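PDB 1N9W: aspartate--tRNA(Asp/Asn) ligase from Thermus thermophilus, which charges both tRNA(Asp) and tRNA(Asn) with L-aspartate, first activating the amino acid with ATP as Asp-AMP and then transferring it to the acceptor end of the tRNA. Local coordinates for residues R6-H11 with L75-K80; R133-Y138 with L217-G222; E235-E240 with F390-E395. All coordinates share one frame; numbering follows the deposited sequence.

Contact 1 (R6-H11 with L75-K80); sequences RDLKAH and LEVQAK
Leu75 opens its strand with a branched side chain that sends CD2 against the stem of Lys9. The two side chains meet at an oblique angle, and Leu75 CD2 packs tightly against Lys9 CE at 3.5 Å. A lysine suits this edge of the core: its methylenes give a leucine an apolar surface, while a bend at chi2 (67°) carries the chain past it and NZ finds the carbonyl O of Gly73. Glu76, which interacts with tRNA, points away from 6-11. Its OE2 accepts, through the anti lone pair, a bond of 2.8 Å from NE2 of Gln78, two residues on along the same face of the strand, and its OE1 is held by Asn68, another tRNA-interacting residue, so the carboxylate is gripped at both oxygens. Val77 lies on the same side of the strand as Leu75 but looks past 6-11 at an angle, its CG2 a looser 4.4 Å from Leu8 CD1. Such two-sidedness suits a strand of an OB-fold barrel, here the anticodon-binding domain. Strand 75-79 runs between 41-47, parallel to it, and 58-67, antiparallel; Leu8 meets Val43 of strand 41-47 and Leu18 of strand 15-28, while Leu75 rests on Val65 of strand 58-67.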
loop_
_atom_site.group_PDB
_atom_site.type_symbol
_atom_site.label_atom_id
_atom_site.label_comp_id
_atom_site.label_asym_id
_atom_site.label_seq_id
_atom_site.Cartn_x
_atom_site.Cartn_y
_atom_site.Cartn_z
ATOM N N ARG B 6 9.978 -23.189 -8.592
ATOM C CA ARG B 6 9.585 -23.774 -7.317
ATOM C C ARG B 6 8.580 -24.925 -7.426
ATOM O O ARG B 6 8.527 -25.772 -6.543
ATOM C CB ARG B 6 9.041 -22.703 -6.363
ATOM C CG ARG B 6 7.795 -21.978 -6.832
ATOM C CD ARG B 6 7.176 -21.205 -5.681
ATOM N NE ARG B 6 6.165 -20.269 -6.175
ATOM C CZ ARG B 6 6.335 -18.948 -6.217
ATOM N NH1 ARG B 6 7.472 -18.404 -5.780
ATOM N NH2 ARG B 6 5.381 -18.187 -6.720
ATOM N N ASP B 7 7.805 -24.974 -8.504
ATOM C CA ASP B 7 6.819 -26.030 -8.645
ATOM C C ASP B 7 7.292 -27.194 -9.511
ATOM O O ASP B 7 6.554 -28.154 -9.738
ATOM C CB ASP B 7 5.523 -25.447 -9.211
ATOM C CG ASP B 7 5.003 -24.296 -8.388
ATOM O OD1 ASP B 7 4.894 -24.453 -7.156
ATOM O OD2 ASP B 7 4.704 -23.222 -8.970
ATOM N N LEU B 8 8.524 -27.121 -9.995
ATOM C CA LEU B 8 9.023 -28.183 -10.849
ATOM C C LEU B 8 9.000 -29.564 -10.182
ATOM O O LEU B 8 8.857 -30.574 -10.868
ATOM C CB LEU B 8 10.433 -27.852 -11.353
ATOM C CG LEU B 8 10.538 -26.645 -12.291
ATOM C CD1 LEU B 8 12.015 -26.380 -12.593
ATOM C CD2 LEU B 8 9.758 -26.899 -13.591
ATOM N N LYS B 9 9.133 -29.615 -8.860
ATOM C CA LYS B 9 9.097 -30.900 -8.159
ATOM C C LYS B 9 7.873 -31.731 -8.541
ATOM O O LYS B 9 7.942 -32.956 -8.626
ATOM C CB LYS B 9 9.077 -30.699 -6.640
ATOM C CG LYS B 9 10.449 -30.649 -5.975
ATOM C CD LYS B 9 11.248 -29.413 -6.373
ATOM C CE LYS B 9 12.618 -29.419 -5.704
ATOM N NZ LYS B 9 13.450 -28.245 -6.096
ATOM N N ALA B 10 6.748 -31.066 -8.777
ATOM C CA ALA B 10 5.528 -31.785 -9.119
ATOM C C ALA B 10 5.399 -32.113 -10.599
ATOM O O ALA B 10 4.332 -32.513 -11.048
ATOM C CB ALA B 10 4.314 -30.988 -8.659
ATOM N N HIS B 11 6.481 -31.972 -11.357
ATOM C CA HIS B 11 6.414 -32.242 -12.782
ATOM C C HIS B 11 7.500 -33.157 -13.302
ATOM O O HIS B 11 7.762 -33.194 -14.499
ATOM C CB HIS B 11 6.452 -30.918 -13.547
ATOM C CG HIS B 11 5.281 -30.032 -13.266
ATOM N ND1 HIS B 11 4.206 -29.925 -14.122
ATOM C CD2 HIS B 11 5.003 -29.235 -12.208
ATOM C CE1 HIS B 11 3.315 -29.100 -13.602
ATOM N NE2 HIS B 11 3.773 -28.667 -12.442
ATOM N N LEU B 75 16.766 -31.014 -9.179
ATOM C CA LEU B 75 16.069 -31.125 -10.465
ATOM C C LEU B 75 16.878 -30.634 -11.651
ATOM O O LEU B 75 17.871 -29.931 -11.501
ATOM C CB LEU B 75 14.780 -30.296 -10.447
ATOM C CG LEU B 75 13.495 -31.019 -10.115
ATOM C CD1 LEU B 75 13.548 -32.376 -10.780
ATOM C CD2 LEU B 75 13.338 -31.154 -8.629
ATOM N N GLU B 76 16.390 -30.964 -12.836
ATOM C CA GLU B 76 17.038 -30.570 -14.059
ATOM C C GLU B 76 16.018 -30.588 -15.201
ATOM O O GLU B 76 15.054 -31.354 -15.171
ATOM C CB GLU B 76 18.202 -31.535 -14.315
ATOM C CG GLU B 76 18.523 -31.845 -15.748
ATOM C CD GLU B 76 19.783 -32.725 -15.870
ATOM O OE1 GLU B 76 20.781 -32.423 -15.192
ATOM O OE2 GLU B 76 19.770 -33.681 -16.650
ATOM N N VAL B 77 16.187 -29.708 -16.182
ATOM C CA VAL B 77 15.281 -29.723 -17.319
ATOM C C VAL B 77 16.103 -29.980 -18.572
ATOM O O VAL B 77 16.999 -29.202 -18.902
ATOM C CB VAL B 77 14.515 -28.393 -17.505
ATOM C CG1 VAL B 77 13.717 -28.448 -18.806
ATOM C CG2 VAL B 77 13.573 -28.141 -16.340
ATOM N N GLN B 78 15.817 -31.078 -19.258
ATOM C CA GLN B 78 16.528 -31.391 -20.489
ATOM C C GLN B 78 15.749 -30.692 -21.611
ATOM O O GLN B 78 14.651 -31.103 -21.978
ATOM C CB GLN B 78 16.608 -32.924 -20.662
ATOM C CG GLN B 78 17.881 -33.552 -20.007
ATOM C CD GLN B 78 17.709 -34.994 -19.501
ATOM O OE1 GLN B 78 17.231 -35.868 -20.222
ATOM N NE2 GLN B 78 18.117 -35.242 -18.257
ATOM N N ALA B 79 16.326 -29.610 -22.131
ATOM C CA ALA B 79 15.683 -28.805 -23.166
ATOM C C ALA B 79 15.423 -29.469 -24.512
ATOM O O ALA B 79 16.301 -30.104 -25.096
ATOM C CB ALA B 79 16.482 -27.518 -23.380
ATOM N N LYS B 80 14.201 -29.300 -25.002
ATOM C CA LYS B 80 13.814 -29.825 -26.297
ATOM C C LYS B 80 13.866 -28.596 -27.210
ATOM O O LYS B 80 14.040 -28.694 -28.431
ATOM C CB LYS B 80 12.378 -30.366 -26.253
ATOM C CG LYS B 80 12.051 -31.188 -25.009
ATOM C CD LYS B 80 12.571 -32.614 -25.084
ATOM C CE LYS B 80 11.731 -33.456 -26.031
ATOM N NZ LYS B 80 12.211 -34.864 -26.060
#

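Contact 2 (R133-Y138 with L217-G222); sequences RGFRRY and LDVEMG
Phe135 holds CG anti to its backbone N (chi1 178°), which swings the ring off helix 119-141 toward Leu217 and Val219, and Val219 turns CG2 to the side of its own backbone N, where it can meet that ring. This is the catalytic domain of a class II synthetase: helix 119-141 and strand 215-222 probably correspond to the motif 1 helix and a motif 2 strand of the antiparallel sheet. The short segments run nearly parallel, 14° apart, with axes 10.6 Å from each other, a spacing that a large flat side chain such as phenylalanine bridges well. Leu217 CB sits over one face of the ring in a CH-pi contact, 3.7 Å from the centroid of Phe135, although it is displaced toward the rim. Val219 CG2 comes in obliquely, 3.5 Å from Phe135 CZ. Leucine and valine thus offer aliphatic surface on alternate residues of the strand, whereas Asp218 between them turns its side chain the other way and bonds Ser216. The helix also meets the second subunit: Arg133 forms a salt bridge with Asp140 of that subunit, and Arg136 with Glu146 of both subunits. At the ring's edge, near its plane, the carbonyl O of Asp218 lies 3.9 Å from Phe135 CZ.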
loop_
_atom_site.group_PDB
_atom_site.type_symbol
_atom_site.label_atom_id
_atom_site.label_comp_id
_atom_site.label_asym_id
_atom_site.label_seq_id
_atom_site.Cartn_x
_atom_site.Cartn_y
_atom_site.Cartn_z
ATOM N N ARG B 133 2.322 -6.494 3.686
ATOM C CA ARG B 133 1.043 -7.149 3.425
ATOM C C ARG B 133 0.447 -7.575 4.775
ATOM O O ARG B 133 -0.748 -7.387 5.025
ATOM C CB ARG B 133 1.242 -8.380 2.516
ATOM C CG ARG B 133 -0.040 -9.145 2.145
ATOM C CD ARG B 133 0.308 -10.451 1.410
ATOM N NE ARG B 133 1.138 -10.169 0.246
ATOM C CZ ARG B 133 2.245 -10.827 -0.082
ATOM N NH1 ARG B 133 2.678 -11.839 0.661
ATOM N NH2 ARG B 133 2.942 -10.443 -1.146
ATOM N N GLY B 134 1.293 -8.128 5.644
ATOM C CA GLY B 134 0.845 -8.554 6.964
ATOM C C GLY B 134 0.374 -7.365 7.772
ATOM O O GLY B 134 -0.600 -7.444 8.524
ATOM N N PHE B 135 1.082 -6.256 7.604
ATOM C CA PHE B 135 0.780 -5.006 8.290
ATOM C C PHE B 135 -0.651 -4.574 7.989
ATOM O O PHE B 135 -1.444 -4.346 8.901
ATOM C CB PHE B 135 1.759 -3.939 7.809
ATOM C CG PHE B 135 1.540 -2.584 8.405
ATOM C CD1 PHE B 135 1.982 -2.296 9.697
ATOM C CD2 PHE B 135 0.905 -1.583 7.672
ATOM C CE1 PHE B 135 1.800 -1.032 10.242
ATOM C CE2 PHE B 135 0.717 -0.315 8.209
ATOM C CZ PHE B 135 1.163 -0.033 9.498
ATOM N N ARG B 136 -0.975 -4.471 6.698
ATOM C CA ARG B 136 -2.306 -4.055 6.266
ATOM C C ARG B 136 -3.417 -5.056 6.616
ATOM O O ARG B 136 -4.538 -4.654 6.935
ATOM C CB ARG B 136 -2.320 -3.796 4.752
ATOM C CG ARG B 136 -1.334 -2.738 4.263
ATOM C CD ARG B 136 -1.858 -2.069 2.983
ATOM N NE ARG B 136 -0.865 -1.239 2.290
ATOM C CZ ARG B 136 0.077 -1.711 1.479
ATOM N NH1 ARG B 136 0.160 -3.017 1.247
ATOM N NH2 ARG B 136 0.938 -0.876 0.899
ATOM N N ARG B 137 -3.109 -6.349 6.546
ATOM C CA ARG B 137 -4.091 -7.383 6.852
ATOM C C ARG B 137 -4.503 -7.306 8.320
ATOM O O ARG B 137 -5.688 -7.199 8.626
ATOM C CB ARG B 137 -3.523 -8.781 6.559
ATOM C CG ARG B 137 -4.585 -9.881 6.416
ATOM C CD ARG B 137 -4.034 -11.302 6.607
ATOM N NE ARG B 137 -3.069 -11.753 5.599
ATOM C CZ ARG B 137 -3.318 -11.878 4.294
ATOM N NH1 ARG B 137 -4.513 -11.576 3.810
ATOM N NH2 ARG B 137 -2.379 -12.335 3.474
ATOM N N TYR B 138 -3.528 -7.354 9.223
ATOM C CA TYR B 138 -3.840 -7.306 10.647
ATOM C C TYR B 138 -4.693 -6.095 10.993
ATOM O O TYR B 138 -5.714 -6.227 11.654
ATOM C CB TYR B 138 -2.565 -7.276 11.502
ATOM C CG TYR B 138 -2.875 -7.117 12.977
ATOM C CD1 TYR B 138 -3.347 -8.194 13.736
ATOM C CD2 TYR B 138 -2.798 -5.863 13.590
ATOM C CE1 TYR B 138 -3.750 -8.020 15.064
ATOM C CE2 TYR B 138 -3.199 -5.678 14.913
ATOM C CZ TYR B 138 -3.675 -6.764 15.641
ATOM O OH TYR B 138 -4.099 -6.585 16.933
ATOM N N LEU B 217 5.578 2.855 8.082
ATOM C CA LEU B 217 4.278 2.214 8.277
ATOM C C LEU B 217 3.689 2.877 9.513
ATOM O O LEU B 217 4.014 2.519 10.645
ATOM C CB LEU B 217 4.444 0.701 8.498
ATOM C CG LEU B 217 5.523 0.005 7.645
ATOM C CD1 LEU B 217 5.653 -1.440 8.112
ATOM C CD2 LEU B 217 5.177 0.078 6.161
ATOM N N ASP B 218 2.835 3.863 9.272
ATOM C CA ASP B 218 2.198 4.647 10.318
ATOM C C ASP B 218 0.839 4.108 10.755
ATOM O O ASP B 218 0.036 3.631 9.941
ATOM C CB ASP B 218 2.048 6.094 9.846
ATOM C CG ASP B 218 3.383 6.718 9.433
ATOM O OD1 ASP B 218 3.378 7.836 8.887
ATOM O OD2 ASP B 218 4.432 6.090 9.658
ATOM N N VAL B 219 0.589 4.208 12.057
ATOM C CA VAL B 219 -0.654 3.749 12.658
ATOM C C VAL B 219 -1.144 4.818 13.636
ATOM O O VAL B 219 -0.360 5.353 14.415
ATOM C CB VAL B 219 -0.439 2.426 13.437
ATOM C CG1 VAL B 219 -1.775 1.885 13.921
ATOM C CG2 VAL B 219 0.265 1.407 12.559
ATOM N N GLU B 220 -2.432 5.134 13.585
ATOM C CA GLU B 220 -3.016 6.121 14.487
ATOM C C GLU B 220 -4.422 5.615 14.832
ATOM O O GLU B 220 -5.195 5.245 13.942
ATOM C CB GLU B 220 -3.073 7.505 13.813
ATOM C CG GLU B 220 -3.258 8.698 14.766
ATOM C CD GLU B 220 -1.987 9.098 15.522
ATOM O OE1 GLU B 220 -2.092 9.913 16.463
ATOM O OE2 GLU B 220 -0.886 8.616 15.182
ATOM N N MET B 221 -4.734 5.561 16.127
ATOM C CA MET B 221 -6.042 5.088 16.581
ATOM C C MET B 221 -6.574 5.922 17.748
ATOM O O MET B 221 -5.807 6.368 18.600
ATOM C CB MET B 221 -5.964 3.599 16.978
ATOM C CG MET B 221 -5.172 3.280 18.239
ATOM S SD MET B 221 -4.955 1.500 18.584
ATOM C CE MET B 221 -6.644 0.909 18.581
ATOM N N GLY B 222 -7.890 6.138 17.767
ATOM C CA GLY B 222 -8.518 6.920 18.823
ATOM C C GLY B 222 -9.271 6.068 19.832
ATOM O O GLY B 222 -9.321 4.845 19.705
#

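Contact 3 (E235-E240 with F390-E395); sequences EALLAE and FAIGAE
Leu237 and Phe390 make the closest approach, a single methyl doing the work: Leu237 CD2 meets the edge of the ring, near its plane, 3.8 Å from Phe390 CZ. The same methyl faces Ile392 tip to tip, 3.9 Å from its CD1, so it fills the corner between two alternate side chains on the helix-facing side of the strand. Phe390 takes the crowded chi1 position, CG between the backbone N and the carbonyl carbon (63°), and its ring stands up toward the helix with Ile392 CG1 in plane at its edge, 3.9 Å from Phe390 CE1. Long apolar chains suit all three positions, because helix and strand are kept apart and must be joined by side chains. Strand 387-393 passing directly into helix 394-402 is the layout of motif 3 of class II synthetases, and Gly393, the N-cap residue, together with Ala394 and Glu395 probably binds ATP. Around this compact trio the fit slackens. Leu238 only brings CD2 to 4.6 Å from Ile392 CD1. Ala236, Ala239 and Glu240, all partly exposed, turn to other neighbours, Ala236 packing on Tyr138 and Glu240 forming a salt bridge with Arg141. Ala391, between the two inward residues, is likewise partly exposed and packs on Ser216 and Asp218 instead. Beyond Ile392 the chain leaves helix 227-248, and the buried carboxylate of Glu395 is satisfied by a salt bridge to Arg411 and by the backbone N of Leu215.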
loop_
_atom_site.group_PDB
_atom_site.type_symbol
_atom_site.label_atom_id
_atom_site.label_comp_id
_atom_site.label_asym_id
_atom_site.label_seq_id
_atom_site.Cartn_x
_atom_site.Cartn_y
_atom_site.Cartn_z
ATOM N N GLU B 235 2.590 -5.081 19.126
ATOM C CA GLU B 235 3.089 -6.436 19.374
ATOM C C GLU B 235 2.339 -7.443 18.523
ATOM O O GLU B 235 2.941 -8.306 17.884
ATOM C CB GLU B 235 2.924 -6.811 20.855
ATOM C CG GLU B 235 4.091 -6.388 21.741
ATOM C CD GLU B 235 3.884 -6.768 23.217
ATOM O OE1 GLU B 235 3.477 -7.917 23.498
ATOM O OE2 GLU B 235 4.149 -5.921 24.085
ATOM N N ALA B 236 1.017 -7.333 18.530
ATOM C CA ALA B 236 0.175 -8.240 17.758
ATOM C C ALA B 236 0.404 -7.981 16.267
ATOM O O ALA B 236 0.467 -8.919 15.474
ATOM C CB ALA B 236 -1.295 -8.024 18.128
ATOM N N LEU B 237 0.534 -6.704 15.908
ATOM C CA LEU B 237 0.778 -6.291 14.533
ATOM C C LEU B 237 2.061 -6.945 14.018
ATOM O O LEU B 237 2.069 -7.561 12.954
ATOM C CB LEU B 237 0.911 -4.766 14.459
ATOM C CG LEU B 237 1.333 -4.121 13.131
ATOM C CD1 LEU B 237 0.262 -4.347 12.080
ATOM C CD2 LEU B 237 1.567 -2.627 13.347
ATOM N N LEU B 238 3.140 -6.816 14.788
ATOM C CA LEU B 238 4.430 -7.390 14.422
ATOM C C LEU B 238 4.381 -8.897 14.266
ATOM O O LEU B 238 4.979 -9.452 13.340
ATOM C CB LEU B 238 5.486 -7.039 15.467
ATOM C CG LEU B 238 6.024 -5.612 15.394
ATOM C CD1 LEU B 238 6.652 -5.236 16.718
ATOM C CD2 LEU B 238 7.016 -5.507 14.249
ATOM N N ALA B 239 3.677 -9.564 15.175
ATOM C CA ALA B 239 3.564 -11.020 15.124
ATOM C C ALA B 239 2.952 -11.430 13.796
ATOM O O ALA B 239 3.389 -12.394 13.167
ATOM C CB ALA B 239 2.692 -11.521 16.289
ATOM N N GLU B 240 1.931 -10.695 13.374
ATOM C CA GLU B 240 1.268 -10.975 12.106
ATOM C C GLU B 240 2.245 -10.750 10.945
ATOM O O GLU B 240 2.403 -11.610 10.084
ATOM C CB GLU B 240 0.053 -10.060 11.952
ATOM C CG GLU B 240 -0.711 -10.220 10.642
ATOM C CD GLU B 240 -2.024 -10.943 10.822
ATOM O OE1 GLU B 240 -2.558 -10.927 11.956
ATOM O OE2 GLU B 240 -2.539 -11.517 9.830
ATOM N N PHE B 390 1.890 5.385 16.220
ATOM C CA PHE B 390 3.307 5.094 16.087
ATOM C C PHE B 390 3.629 4.804 14.626
ATOM O O PHE B 390 2.728 4.609 13.804
ATOM C CB PHE B 390 3.675 3.904 16.980
ATOM C CG PHE B 390 2.984 2.609 16.614
ATOM C CD1 PHE B 390 3.574 1.727 15.711
ATOM C CD2 PHE B 390 1.766 2.254 17.194
ATOM C CE1 PHE B 390 2.970 0.516 15.394
ATOM C CE2 PHE B 390 1.154 1.036 16.877
ATOM C CZ PHE B 390 1.760 0.165 15.976
ATOM N N ALA B 391 4.918 4.783 14.306
ATOM C CA ALA B 391 5.363 4.532 12.946
ATOM C C ALA B 391 6.447 3.477 12.975
ATOM O O ALA B 391 7.237 3.416 13.916
ATOM C CB ALA B 391 5.898 5.817 12.328
ATOM N N ILE B 392 6.486 2.646 11.943
ATOM C CA ILE B 392 7.481 1.594 11.863
ATOM C C ILE B 392 8.409 1.819 10.681
ATOM O O ILE B 392 7.957 1.994 9.550
ATOM C CB ILE B 392 6.817 0.211 11.709
ATOM C CG1 ILE B 392 5.905 -0.056 12.908
ATOM C CG2 ILE B 392 7.873 -0.869 11.576
ATOM C CD1 ILE B 392 5.287 -1.439 12.915
ATOM N N GLY B 393 9.710 1.828 10.953
ATOM C CA GLY B 393 10.688 2.007 9.894
ATOM C C GLY B 393 10.779 0.699 9.144
ATOM O O GLY B 393 11.517 -0.202 9.544
ATOM N N ALA B 394 10.015 0.596 8.059
ATOM C CA ALA B 394 9.978 -0.617 7.250
ATOM C C ALA B 394 11.354 -1.196 6.922
ATOM O O ALA B 394 11.611 -2.362 7.202
ATOM C CB ALA B 394 9.186 -0.355 5.958
ATOM N N GLU B 395 12.238 -0.393 6.335
ATOM C CA GLU B 395 13.558 -0.895 5.980
ATOM C C GLU B 395 14.409 -1.361 7.152
ATOM O O GLU B 395 15.119 -2.357 7.038
ATOM C CB GLU B 395 14.352 0.141 5.186
ATOM C CG GLU B 395 13.923 0.285 3.744
ATOM C CD GLU B 395 12.868 1.340 3.566
ATOM O OE1 GLU B 395 11.835 1.266 4.267
ATOM O OE2 GLU B 395 13.071 2.251 2.738
#

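How the contacts relate
From the N terminus, contact 1 closes first, returning the chain at strand 75-79 to the turn at 6-11 within the anticodon-binding barrel. The chain then enters the catalytic domain, where contact 2 closes a loop from helix 119-141 to strand 215-222, and contact 3 a longer one from helix 227-248 to strand 387-393. The three loops follow in series; none nests in or crosses another. Contact 1 stands alone, its centre about 40 Å from that of contact 2. Contacts 2 and 3, with centres about 8 Å apart, share one sheet: their strands are antiparallel neighbours, probably bonded from Val219 N to Phe390 O at 2.8 Å, and their helices pack together through Phe135 and Leu237.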